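Xenavidin from Xenopus tropicalis binds biotin, probably very tightly, as a four-chain member of the avidin family built from antiparallel beta barrels. Local coordinates of one contact, PDB 2UYW (chain A, 1.70 Å), residues K60-F65 and T79-L84, beside the matching contact of the related biotin binding protein A from Gallus gallus, PDB 2C1S (chain B, 1.75 Å), residues Q63-F68 and V82-V87. Structure 2 is superposed on structure 1 by the backbone atoms of these residues (RMSD 0.65 Å); each is numbered along its deposited sequence.

Structure 1 (2UYW); sequences KPTFGF and TGQCFL.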
loop_
_atom_site.group_PDB
_atom_site.type_symbol
_atom_site.label_atom_id
_atom_site.label_comp_id
_atom_site.label_asym_id
_atom_site.label_seq_id
_atom_site.Cartn_x
_atom_site.Cartn_y
_atom_site.Cartn_z
ATOM N N LYS A 60 -12.452 13.127 16.078
ATOM C CA LYS A 60 -12.230 12.116 15.024
ATOM C C LYS A 60 -10.717 11.784 14.847
ATOM O O LYS A 60 -10.115 12.028 13.791
ATOM C CB LYS A 60 -12.860 12.546 13.688
ATOM C CG LYS A 60 -14.389 12.803 13.759
ATOM C CD LYS A 60 -14.844 13.693 12.622
ATOM C CE LYS A 60 -14.384 15.129 12.819
ATOM N NZ LYS A 60 -15.253 16.077 12.079
ATOM N N PRO A 61 -10.097 11.234 15.895
ATOM C CA PRO A 61 -8.635 11.147 15.888
ATOM C C PRO A 61 -8.045 10.168 14.882
ATOM O O PRO A 61 -8.555 9.057 14.715
ATOM C CB PRO A 61 -8.312 10.640 17.286
ATOM C CG PRO A 61 -9.545 9.879 17.694
ATOM C CD PRO A 61 -10.671 10.704 17.143
ATOM N N THR A 62 -6.950 10.584 14.255
ATOM C CA THR A 62 -6.060 9.639 13.581
ATOM C C THR A 62 -5.237 8.877 14.637
ATOM O O THR A 62 -5.134 9.290 15.821
ATOM C CB THR A 62 -5.107 10.387 12.624
ATOM O OG1 THR A 62 -4.437 11.424 13.370
ATOM C CG2 THR A 62 -5.885 11.013 11.477
ATOM N N PHE A 63 -4.629 7.766 14.229
ATOM C CA PHE A 63 -3.857 6.956 15.175
ATOM C C PHE A 63 -3.023 5.973 14.371
ATOM O O PHE A 63 -3.227 5.778 13.156
ATOM C CB PHE A 63 -4.781 6.176 16.162
ATOM C CG PHE A 63 -5.736 5.247 15.444
ATOM C CD1 PHE A 63 -5.342 3.954 15.095
ATOM C CD2 PHE A 63 -7.009 5.689 15.108
ATOM C CE1 PHE A 63 -6.227 3.121 14.353
ATOM C CE2 PHE A 63 -7.892 4.863 14.379
ATOM C CZ PHE A 63 -7.502 3.581 14.033
ATOM N N GLY A 64 -2.070 5.349 15.051
ATOM C CA GLY A 64 -1.249 4.305 14.435
ATOM C C GLY A 64 -0.709 3.440 15.553
ATOM O O GLY A 64 -0.577 3.898 16.706
ATOM N N PHE A 65 -0.412 2.185 15.230
ATOM C CA PHE A 65 0.240 1.316 16.196
ATOM C C PHE A 65 0.959 0.154 15.513
ATOM O O PHE A 65 0.691 -0.159 14.346
ATOM C CB PHE A 65 -0.745 0.781 17.250
ATOM C CG PHE A 65 -1.902 -0.022 16.681
ATOM C CD1 PHE A 65 -1.804 -1.401 16.532
ATOM C CD2 PHE A 65 -3.103 0.612 16.359
ATOM C CE1 PHE A 65 -2.914 -2.156 16.030
ATOM C CE2 PHE A 65 -4.192 -0.110 15.856
ATOM C CZ PHE A 65 -4.098 -1.500 15.691
ATOM N N THR A 79 -2.535 2.126 10.493
ATOM C CA THR A 79 -2.856 3.528 10.767
ATOM C C THR A 79 -4.256 3.795 10.271
ATOM O O THR A 79 -4.695 3.206 9.268
ATOM C CB THR A 79 -1.798 4.504 10.134
ATOM O OG1 THR A 79 -2.022 5.842 10.600
ATOM C CG2 THR A 79 -1.795 4.453 8.589
ATOM N N GLY A 80 -4.942 4.732 10.901
ATOM C CA GLY A 80 -6.327 4.937 10.540
ATOM C C GLY A 80 -6.930 6.136 11.227
ATOM O O GLY A 80 -6.218 6.962 11.793
ATOM N N GLN A 81 -8.244 6.247 11.141
ATOM C CA GLN A 81 -8.948 7.355 11.767
ATOM C C GLN A 81 -10.279 6.846 12.312
ATOM O O GLN A 81 -10.941 6.003 11.674
ATOM C CB GLN A 81 -9.150 8.508 10.767
ATOM C CG GLN A 81 -9.751 9.773 11.387
ATOM C CD GLN A 81 -9.751 10.988 10.474
ATOM O OE1 GLN A 81 -9.445 10.924 9.277
ATOM N NE2 GLN A 81 -10.156 12.122 11.037
ATOM N N CYS A 82 -10.658 7.373 13.481
ATOM C CA CYS A 82 -11.899 7.028 14.157
ATOM C C CYS A 82 -12.959 8.024 13.743
ATOM O O CYS A 82 -12.742 9.235 13.748
ATOM C CB CYS A 82 -11.727 7.079 15.686
ATOM S SG CYS A 82 -13.220 6.623 16.605
ATOM N N PHE A 83 -14.092 7.486 13.335
ATOM C CA PHE A 83 -15.256 8.321 13.075
ATOM C C PHE A 83 -16.407 7.765 13.872
ATOM O O PHE A 83 -16.399 6.594 14.269
ATOM C CB PHE A 83 -15.609 8.305 11.577
ATOM C CG PHE A 83 -14.576 8.945 10.707
ATOM C CD1 PHE A 83 -14.558 10.329 10.528
ATOM C CD2 PHE A 83 -13.619 8.167 10.067
ATOM C CE1 PHE A 83 -13.593 10.928 9.699
ATOM C CE2 PHE A 83 -12.640 8.750 9.239
ATOM C CZ PHE A 83 -12.631 10.133 9.063
ATOM N N LEU A 84 -17.390 8.639 14.130
ATOM C CA LEU A 84 -18.706 8.188 14.544
ATOM C C LEU A 84 -19.449 7.928 13.233
ATOM O O LEU A 84 -19.560 8.831 12.403
ATOM C CB LEU A 84 -19.430 9.267 15.377
ATOM C CG LEU A 84 -18.844 9.665 16.753
ATOM C CD1 LEU A 84 -19.689 10.774 17.371
ATOM C CD2 LEU A 84 -18.774 8.475 17.691
#

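Structure 2 (2C1S); sequences QPTFGF and VGQCFV.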
loop_
_atom_site.group_PDB
_atom_site.type_symbol
_atom_site.label_atom_id
_atom_site.label_comp_id
_atom_site.label_asym_id
_atom_site.label_seq_id
_atom_site.Cartn_x
_atom_site.Cartn_y
_atom_site.Cartn_z
ATOM N N GLN B 63 -12.510 12.925 14.781
ATOM C CA GLN B 63 -11.657 12.100 15.632
ATOM C C GLN B 63 -10.212 12.092 15.129
ATOM O O GLN B 63 -9.997 12.166 13.911
ATOM C CB GLN B 63 -12.209 10.689 15.698
ATOM C CG GLN B 63 -13.651 10.672 16.189
ATOM C CD GLN B 63 -13.719 11.041 17.641
ATOM O OE1 GLN B 63 -12.830 10.684 18.428
ATOM N NE2 GLN B 63 -14.760 11.774 18.013
ATOM N N PRO B 64 -9.228 12.050 16.065
ATOM C CA PRO B 64 -7.816 12.159 15.682
ATOM C C PRO B 64 -7.245 10.891 15.089
ATOM O O PRO B 64 -7.689 9.771 15.425
ATOM C CB PRO B 64 -7.114 12.509 17.000
ATOM C CG PRO B 64 -7.979 11.910 18.049
ATOM C CD PRO B 64 -9.396 12.015 17.530
ATOM N N THR B 65 -6.239 11.065 14.234
ATOM C CA THR B 65 -5.586 9.913 13.621
ATOM C C THR B 65 -4.716 9.190 14.656
ATOM O O THR B 65 -4.347 9.772 15.687
ATOM C CB THR B 65 -4.718 10.323 12.424
ATOM O OG1 THR B 65 -3.746 11.277 12.871
ATOM C CG2 THR B 65 -5.575 10.910 11.282
ATOM N N PHE B 66 -4.434 7.910 14.400
ATOM C CA PHE B 66 -3.623 7.087 15.268
ATOM C C PHE B 66 -2.966 5.954 14.485
ATOM O O PHE B 66 -3.361 5.653 13.354
ATOM C CB PHE B 66 -4.499 6.478 16.381
ATOM C CG PHE B 66 -5.567 5.566 15.881
ATOM C CD1 PHE B 66 -5.390 4.190 15.923
ATOM C CD2 PHE B 66 -6.805 6.085 15.426
ATOM C CE1 PHE B 66 -6.403 3.311 15.473
ATOM C CE2 PHE B 66 -7.822 5.212 14.965
ATOM C CZ PHE B 66 -7.630 3.835 15.005
ATOM N N GLY B 67 -1.986 5.302 15.094
ATOM C CA GLY B 67 -1.286 4.232 14.446
ATOM C C GLY B 67 -0.797 3.255 15.489
ATOM O O GLY B 67 -0.611 3.621 16.671
ATOM N N PHE B 68 -0.573 2.024 15.079
ATOM C CA PHE B 68 0.074 1.037 15.963
ATOM C C PHE B 68 0.903 -0.013 15.229
ATOM O O PHE B 68 0.675 -0.291 14.067
ATOM C CB PHE B 68 -0.912 0.382 16.957
ATOM C CG PHE B 68 -2.071 -0.348 16.319
ATOM C CD1 PHE B 68 -1.971 -1.695 15.982
ATOM C CD2 PHE B 68 -3.290 0.314 16.112
ATOM C CE1 PHE B 68 -3.042 -2.362 15.420
ATOM C CE2 PHE B 68 -4.376 -0.360 15.562
ATOM C CZ PHE B 68 -4.248 -1.667 15.191
ATOM N N VAL B 82 -2.614 2.164 10.490
ATOM C CA VAL B 82 -2.824 3.586 10.733
ATOM C C VAL B 82 -4.254 3.957 10.333
ATOM O O VAL B 82 -4.767 3.432 9.352
ATOM C CB VAL B 82 -1.746 4.450 10.037
ATOM C CG1 VAL B 82 -1.909 4.463 8.478
ATOM C CG2 VAL B 82 -1.719 5.834 10.641
ATOM N N GLY B 83 -4.910 4.846 11.087
ATOM C CA GLY B 83 -6.319 5.103 10.784
ATOM C C GLY B 83 -6.967 6.255 11.542
ATOM O O GLY B 83 -6.304 7.127 12.110
ATOM N N GLN B 84 -8.294 6.225 11.535
ATOM C CA GLN B 84 -9.103 7.252 12.161
ATOM C C GLN B 84 -10.449 6.596 12.454
ATOM O O GLN B 84 -10.939 5.777 11.677
ATOM C CB GLN B 84 -9.291 8.433 11.213
ATOM C CG GLN B 84 -10.003 9.696 11.797
ATOM C CD GLN B 84 -10.136 10.835 10.778
ATOM O OE1 GLN B 84 -9.625 10.769 9.647
ATOM N NE2 GLN B 84 -10.833 11.904 11.178
ATOM N N CYS B 85 -11.015 6.965 13.596
ATOM C CA CYS B 85 -12.369 6.555 13.973
ATOM C C CYS B 85 -13.427 7.534 13.462
ATOM O O CYS B 85 -13.195 8.740 13.352
ATOM C CB CYS B 85 -12.456 6.477 15.496
ATOM S SG CYS B 85 -13.929 5.610 16.100
ATOM N N PHE B 86 -14.601 6.988 13.150
ATOM C CA PHE B 86 -15.761 7.785 12.723
ATOM C C PHE B 86 -16.957 7.267 13.459
ATOM O O PHE B 86 -17.017 6.079 13.741
ATOM C CB PHE B 86 -15.994 7.614 11.221
ATOM C CG PHE B 86 -14.844 8.072 10.406
ATOM C CD1 PHE B 86 -14.719 9.397 10.027
ATOM C CD2 PHE B 86 -13.828 7.173 10.090
ATOM C CE1 PHE B 86 -13.599 9.814 9.283
ATOM C CE2 PHE B 86 -12.711 7.592 9.359
ATOM C CZ PHE B 86 -12.595 8.904 8.988
ATOM N N VAL B 87 -17.882 8.169 13.777
ATOM C CA VAL B 87 -19.135 7.792 14.421
ATOM C C VAL B 87 -20.211 8.070 13.371
ATOM O O VAL B 87 -20.232 9.165 12.784
ATOM C CB VAL B 87 -19.380 8.571 15.744
ATOM C CG1 VAL B 87 -19.135 10.070 15.561
ATOM C CG2 VAL B 87 -20.766 8.313 16.284
HETATM O O HOH W 1 -13.877 11.407 12.846
HETATM O O HOH W 2 -9.717 8.229 15.749
#

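Structure 1 (2UYW)
The contact lies in the beta hairpin of strands 62-68 and 75-84 within the antiparallel avidin barrel. T79 OG1, anti to the backbone N (chi1 -171°), donates to F63 O at 2.8 Å, while G80 N reaches F63 O at 3.0 Å from the opposite face of that carbonyl. F63 N returns a bond to G80 O at 3.0 Å. The F63 ring has G80 over one face and C82 N at its edge. Farther along, C82 N donates to P61 O at 3.0 Å. K60 lays CB 3.3 Å from C82 O and runs on past F83 to NZ, which bonds E103 O of the second subunit. The extended Q81 sends NE2 to K60 O (2.8 Å) and its OE1 takes Q102 N of the second subunit, while T62 OG1 meets D73 of the second subunit. A disulfide to C6 anchors C82.

Structure 2 (2C1S)
In this beta hairpin, strands 66-71 and 78-87 pair through F66 and G83, with V82 beside them. V82 CG2, set anti to the backbone N, meets F66 O at 3.2 Å as a methyl contact, while G83 N donates to F66 O at 2.9 Å. F66 N returns a bond to G83 O at 3.1 Å. The F66 ring has G83 over one face and C85 N at its edge. Farther along, water 2 links C85 N (2.8 Å) to P64 O. Q63 lays CB 3.2 Å from C85 O before its chain bends at chi2 (-70°); water 1 joins Q63 N to C85 O. The extended Q84 sends NE2 to Q63 O in a weak bond (2.9 Å) and its OE1 takes V105 N of the second subunit, while T65 OG1 meets D76 of that subunit. A disulfide to C5 anchors C85.

Structure 1 against structure 2
The sharpest difference is at K60(A) against Q63(B), whose CB atoms stand 2.8 Å apart after superposition. CG, CD, CE and NZ of K60(A) have no counterpart in Q63(B), so the ammonium group that bonds E103 of the second subunit is absent there. Water 1 of structure 2 stands 1.7 Å apart from the place of CG of K60(A), where it bridges Q63(B) N and C85(B) O. In turn, CG, CD, OE1 and NE2 of Q63(B) have no counterpart in K60(A). Both side chains nevertheless keep CB against the carbonyl oxygen of C82(A) or C85(B).

The next residue shifts too: the CA atoms of P61(A) and P64(B) stand 1.3 Å apart. The bond from C82(A) N to P61(A) O is missing in structure 2, where C85(B) N and P64(B) O are 4.7 Å apart and water 2 is modelled bridging them. P61(A) O also touches C82(A) CB, a contact that P64(B) and C85(B) lack. This end of the pair is thus probably held less directly in structure 2, through water rather than a backbone bond. T62(A) and Q81(A) keep their places with T65(B) and Q84(B).

At T79(A) against V82(B) the shape is retained, since OG1 of T79(A) falls on CG2 of V82(B), 0.3 Å apart, and CG2 of T79(A) on CG1 of V82(B), 0.2 Å apart. The difference is one of polarity: the bond from T79(A) OG1 to F63(A) O is lost, and a methyl of V82(B) faces F66(B) O instead.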